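Local structure of Wnt inhibitor of Dorsal protein (Drosophila melanogaster, 4KRR) at residues A[9-14]-A[67-72]; A[62-67]-A[124-129]. The protein probably acts as a secreted Wnt-family signalling ligand of frizzled receptors, the present chain being its N-terminal domain and linker. All coordinates share one frame; numbering follows the deposited sequence.

Interaction 1. Residues A[9-14]-A[67-72]; sequences EDITGK and VHTLTK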
# COMPACT_ATOMS: atom_id res chain seq x y z
N GLU A 9 -16.18 -1.31 -3.12
CA GLU A 9 -16.32 -2.74 -2.86
C GLU A 9 -15.39 -3.55 -3.77
O GLU A 9 -14.72 -4.48 -3.31
CB GLU A 9 -17.77 -3.18 -3.06
CG GLU A 9 -17.99 -4.68 -2.95
CD GLU A 9 -19.45 -5.07 -3.08
OE1 GLU A 9 -20.27 -4.57 -2.29
OE2 GLU A 9 -19.77 -5.88 -3.98
N ASP A 10 -15.35 -3.19 -5.04
CA ASP A 10 -14.52 -3.90 -6.01
C ASP A 10 -13.04 -3.57 -5.82
O ASP A 10 -12.19 -4.45 -5.91
CB ASP A 10 -14.95 -3.56 -7.44
CG ASP A 10 -16.40 -3.90 -7.70
OD1 ASP A 10 -16.93 -4.80 -7.01
OD2 ASP A 10 -17.01 -3.28 -8.59
N ILE A 11 -12.75 -2.30 -5.55
CA ILE A 11 -11.38 -1.86 -5.34
C ILE A 11 -10.75 -2.54 -4.13
O ILE A 11 -9.65 -3.09 -4.21
CB ILE A 11 -11.30 -0.33 -5.17
CG1 ILE A 11 -11.66 0.37 -6.48
CG2 ILE A 11 -9.91 0.09 -4.72
CD1 ILE A 11 -10.68 0.08 -7.61
N THR A 12 -11.47 -2.51 -3.01
CA THR A 12 -11.01 -3.14 -1.78
C THR A 12 -10.86 -4.65 -1.95
O THR A 12 -9.88 -5.24 -1.51
CB THR A 12 -11.98 -2.86 -0.61
OG1 THR A 12 -12.07 -1.44 -0.39
CG2 THR A 12 -11.50 -3.53 0.67
N GLY A 13 -11.84 -5.26 -2.61
CA GLY A 13 -11.81 -6.69 -2.88
C GLY A 13 -10.57 -7.13 -3.62
O GLY A 13 -9.88 -8.06 -3.19
N LYS A 14 -10.28 -6.46 -4.73
CA LYS A 14 -9.10 -6.78 -5.54
C LYS A 14 -7.83 -6.43 -4.78
O LYS A 14 -6.84 -7.17 -4.85
CB LYS A 14 -9.13 -6.03 -6.88
CG LYS A 14 -10.22 -6.49 -7.85
CD LYS A 14 -10.06 -5.84 -9.22
CE LYS A 14 -10.22 -4.32 -9.16
NZ LYS A 14 -9.93 -3.66 -10.47
N VAL A 67 -4.48 1.21 -2.80
CA VAL A 67 -4.06 2.43 -3.48
C VAL A 67 -3.40 2.11 -4.83
O VAL A 67 -3.63 2.80 -5.82
CB VAL A 67 -3.11 3.28 -2.61
CG1 VAL A 67 -2.58 4.47 -3.39
CG2 VAL A 67 -3.83 3.74 -1.34
N HIS A 68 -2.59 1.05 -4.85
CA HIS A 68 -1.96 0.60 -6.08
C HIS A 68 -3.02 0.20 -7.10
O HIS A 68 -2.91 0.51 -8.29
CB HIS A 68 -1.03 -0.59 -5.80
CG HIS A 68 -0.19 -1.01 -6.96
ND1 HIS A 68 -0.67 -1.79 -7.99
CD2 HIS A 68 1.11 -0.76 -7.26
CE1 HIS A 68 0.29 -2.01 -8.87
NE2 HIS A 68 1.38 -1.40 -8.45
N THR A 69 -4.06 -0.49 -6.63
CA THR A 69 -5.15 -0.92 -7.49
C THR A 69 -5.92 0.29 -8.01
O THR A 69 -6.23 0.38 -9.20
CB THR A 69 -6.12 -1.86 -6.74
OG1 THR A 69 -5.42 -3.03 -6.31
CG2 THR A 69 -7.27 -2.27 -7.65
N LEU A 70 -6.21 1.23 -7.12
CA LEU A 70 -6.96 2.44 -7.46
C LEU A 70 -6.19 3.32 -8.43
O LEU A 70 -6.76 3.85 -9.39
CB LEU A 70 -7.33 3.22 -6.20
CG LEU A 70 -8.07 4.55 -6.42
CD1 LEU A 70 -9.37 4.32 -7.18
CD2 LEU A 70 -8.33 5.25 -5.09
N THR A 71 -4.90 3.49 -8.18
CA THR A 71 -4.04 4.28 -9.05
C THR A 71 -3.97 3.67 -10.45
O THR A 71 -4.11 4.38 -11.46
CB THR A 71 -2.60 4.36 -8.50
OG1 THR A 71 -2.64 4.89 -7.16
CG2 THR A 71 -1.74 5.25 -9.37
N LYS A 72 -3.77 2.36 -10.51
CA LYS A 72 -3.63 1.66 -11.78
C LYS A 72 -4.92 1.67 -12.59
O LYS A 72 -4.92 1.95 -13.78
CB LYS A 72 -3.15 0.22 -11.55
CG LYS A 72 -2.81 -0.54 -12.82
CD LYS A 72 -2.22 -1.90 -12.50
CE LYS A 72 -1.77 -2.62 -13.76
NZ LYS A 72 -1.18 -3.96 -13.46

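Interaction 2. Residues A[62-67]-A[124-129]; sequences SMAAIV and ALLQRS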
# COMPACT_ATOMS: atom_id res chain seq x y z
N SER A 62 -2.16 -3.85 3.01
CA SER A 62 -3.54 -3.78 2.54
C SER A 62 -3.84 -2.40 1.96
O SER A 62 -4.41 -2.29 0.87
CB SER A 62 -4.52 -4.12 3.66
OG SER A 62 -4.28 -5.42 4.16
N MET A 63 -3.46 -1.35 2.69
CA MET A 63 -3.60 0.01 2.20
C MET A 63 -2.84 0.21 0.89
O MET A 63 -3.35 0.81 -0.05
CB MET A 63 -3.08 1.01 3.23
CG MET A 63 -2.97 2.43 2.69
SD MET A 63 -2.35 3.60 3.91
CE MET A 63 -2.20 5.07 2.90
N ALA A 64 -1.61 -0.29 0.85
CA ALA A 64 -0.76 -0.14 -0.33
C ALA A 64 -1.36 -0.82 -1.55
O ALA A 64 -1.30 -0.28 -2.66
CB ALA A 64 0.64 -0.68 -0.05
N ALA A 65 -1.94 -1.99 -1.34
CA ALA A 65 -2.53 -2.76 -2.44
C ALA A 65 -3.79 -2.10 -2.97
O ALA A 65 -4.07 -2.14 -4.17
CB ALA A 65 -2.81 -4.18 -2.00
N ILE A 66 -4.56 -1.49 -2.07
CA ILE A 66 -5.78 -0.81 -2.45
C ILE A 66 -5.47 0.45 -3.26
O ILE A 66 -6.10 0.72 -4.28
CB ILE A 66 -6.64 -0.45 -1.21
CG1 ILE A 66 -7.16 -1.73 -0.55
CG2 ILE A 66 -7.80 0.45 -1.59
CD1 ILE A 66 -7.97 -1.49 0.70
N VAL A 67 -4.48 1.21 -2.80
CA VAL A 67 -4.06 2.43 -3.48
C VAL A 67 -3.40 2.11 -4.83
O VAL A 67 -3.63 2.80 -5.82
CB VAL A 67 -3.11 3.28 -2.61
CG1 VAL A 67 -2.58 4.47 -3.39
CG2 VAL A 67 -3.83 3.74 -1.34
N ALA A 124 3.90 7.97 1.51
CA ALA A 124 5.18 8.46 1.00
C ALA A 124 5.91 7.42 0.16
O ALA A 124 6.57 7.75 -0.82
CB ALA A 124 6.05 8.92 2.15
N LEU A 125 5.79 6.16 0.57
CA LEU A 125 6.42 5.06 -0.15
C LEU A 125 5.86 4.94 -1.56
O LEU A 125 6.61 4.84 -2.53
CB LEU A 125 6.22 3.74 0.59
CG LEU A 125 6.63 2.50 -0.20
CD1 LEU A 125 8.15 2.39 -0.31
CD2 LEU A 125 6.03 1.25 0.42
N LEU A 126 4.54 4.94 -1.67
CA LEU A 126 3.87 4.84 -2.96
C LEU A 126 4.19 6.03 -3.86
O LEU A 126 4.16 5.92 -5.08
CB LEU A 126 2.35 4.73 -2.76
CG LEU A 126 1.91 3.46 -2.03
CD1 LEU A 126 0.44 3.55 -1.66
CD2 LEU A 126 2.17 2.24 -2.90
N GLN A 127 4.49 7.17 -3.25
CA GLN A 127 4.85 8.36 -4.00
C GLN A 127 6.25 8.25 -4.58
O GLN A 127 6.55 8.84 -5.62
CB GLN A 127 4.73 9.62 -3.13
CG GLN A 127 3.29 10.04 -2.88
CD GLN A 127 3.19 11.24 -1.96
OE1 GLN A 127 3.93 11.36 -0.99
NE2 GLN A 127 2.27 12.15 -2.28
N ARG A 128 7.12 7.49 -3.92
CA ARG A 128 8.47 7.28 -4.42
C ARG A 128 8.62 5.89 -5.03
O ARG A 128 9.73 5.39 -5.21
CB ARG A 128 9.51 7.50 -3.31
CG ARG A 128 9.43 6.50 -2.17
CD ARG A 128 10.57 6.70 -1.20
NE ARG A 128 10.56 5.69 -0.14
CZ ARG A 128 9.92 5.82 1.01
NH1 ARG A 128 9.23 6.93 1.27
NH2 ARG A 128 9.96 4.85 1.91
N SER A 129 7.49 5.27 -5.36
CA SER A 129 7.49 3.94 -5.98
C SER A 129 7.13 4.03 -7.46
O SER A 129 6.61 3.07 -8.04
CB SER A 129 6.51 3.01 -5.26
OG SER A 129 6.96 2.70 -3.95

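Interaction 1. Residues A[9-14]-A[67-72]
Ile-11 and Lys-14, one turn apart on helix 8-26, reach across to Thr-69 and Leu-70 of helix 53-75, a helix-helix packing within the largely helical N-terminal domain of this Wnt protein. The two axes come within 9.0 Å of each other and run at 125° between their N-to-C directions. The backbones are nearest where Ile-11 faces Leu-70, with their CA atoms 6.5 Å apart.

Apolar contact is made mainly by methyl groups. The Ile-11 and Thr-69 side chains run alongside each other with opposed directions, and CD1 of Ile-11 comes within 4.1 Å of CG2 of Thr-69. CG2 of Ile-11, the other branch, lies 4.3 Å from CB of Leu-70, which places the isoleucine against both neighbours on the facing helix. Ile-79, one of the residues at the sodium site, packs on both Ile-11 and Leu-70, and helix 97-107 meets Leu-70 through Ala-100.

The polar ends turn to partners on helix 53-75. Thr-69 holds its OG1 beside its own backbone N (chi1 -61°), where it hydrogen-bonds to the carbonyl oxygen of Ala-65; CG2 is thereby left to face helix 8-26. Lys-14 is extended except for a bend at chi3 (-63°), and its NZ forms a salt bridge with Asp-73. The lysine thus joins the helices by charge at the exposed border of the contact, while its aliphatic part passes at a slant over Thr-69, with CE of Lys-14 3.9 Å from CG2 of Thr-69.

Interaction 2. Residues A[62-67]-A[124-129]
With chi1 at -64° and chi2 at 170°, Leu-126 sends its isobutyl end from the last turn of helix 113-127 onto helix 53-75, its CG beside the backbone N and CD1 leading. Val-67 answers with CG1, set anti to its own backbone N (chi1 174°) on the side where the leucine arrives. CG1 of Val-67 and CD1 of Leu-126 are 3.6 Å apart, and the same leucine methyl lies 3.7 Å from CB of Val-67, so it rests against the root of the valine as well as one branch.

One turn earlier, Ala-64 provides a shallow surface for the same side chain. CD1 of Leu-126 approaches CA of Ala-64 to 4.1 Å, while its second methyl, CD2, is 4.4 Å from the alanine CB. The small residue lets the leucine come down close to the helix backbone, and the CA atoms of Ala-64 and Leu-126 are 7.3 Å apart. All three touching residues are buried.

Helix 97-107 reaches Val-67 through Leu-101 and Tyr-104, whereas Leu-165 of helix 158-170 touches both Ala-64 and Leu-125. Just beyond Leu-126 the chain leaves helical geometry at Arg-128. There the hydroxyl of Ser-129 folds back on the ending helix, its OG donating to the carbonyl oxygen of Leu-125 over 2.6 Å from above the carbonyl plane.

A single leucine laid across an alanine and a valine one turn apart is ordinary apolar helix-helix packing, here close to the centre of the chain, in the helical bundle of the Wnt N-terminal domain.

Helix 53-75 is common to both interactions: residues 67-72 receive helix 8-26 in interaction 1, and residues 62-67 receive the end of helix 113-127 in interaction 2. Val-67 belongs to both ranges, and the centres lie about 11 Å apart. The contacts also touch directly, as CG2 of Ile-11 meets CG2 of Ile-66 at 3.8 Å. Along the chain the segments alternate, 9-14 and 62-67 preceding 67-72 and 124-129, so the two connections interlock. The centre of interaction 2 is about 3 Å, and that of interaction 1 about 10 Å, from the centre of the chain. Helix 53-75 thus packs against both an early and a later helix of the N-terminal domain.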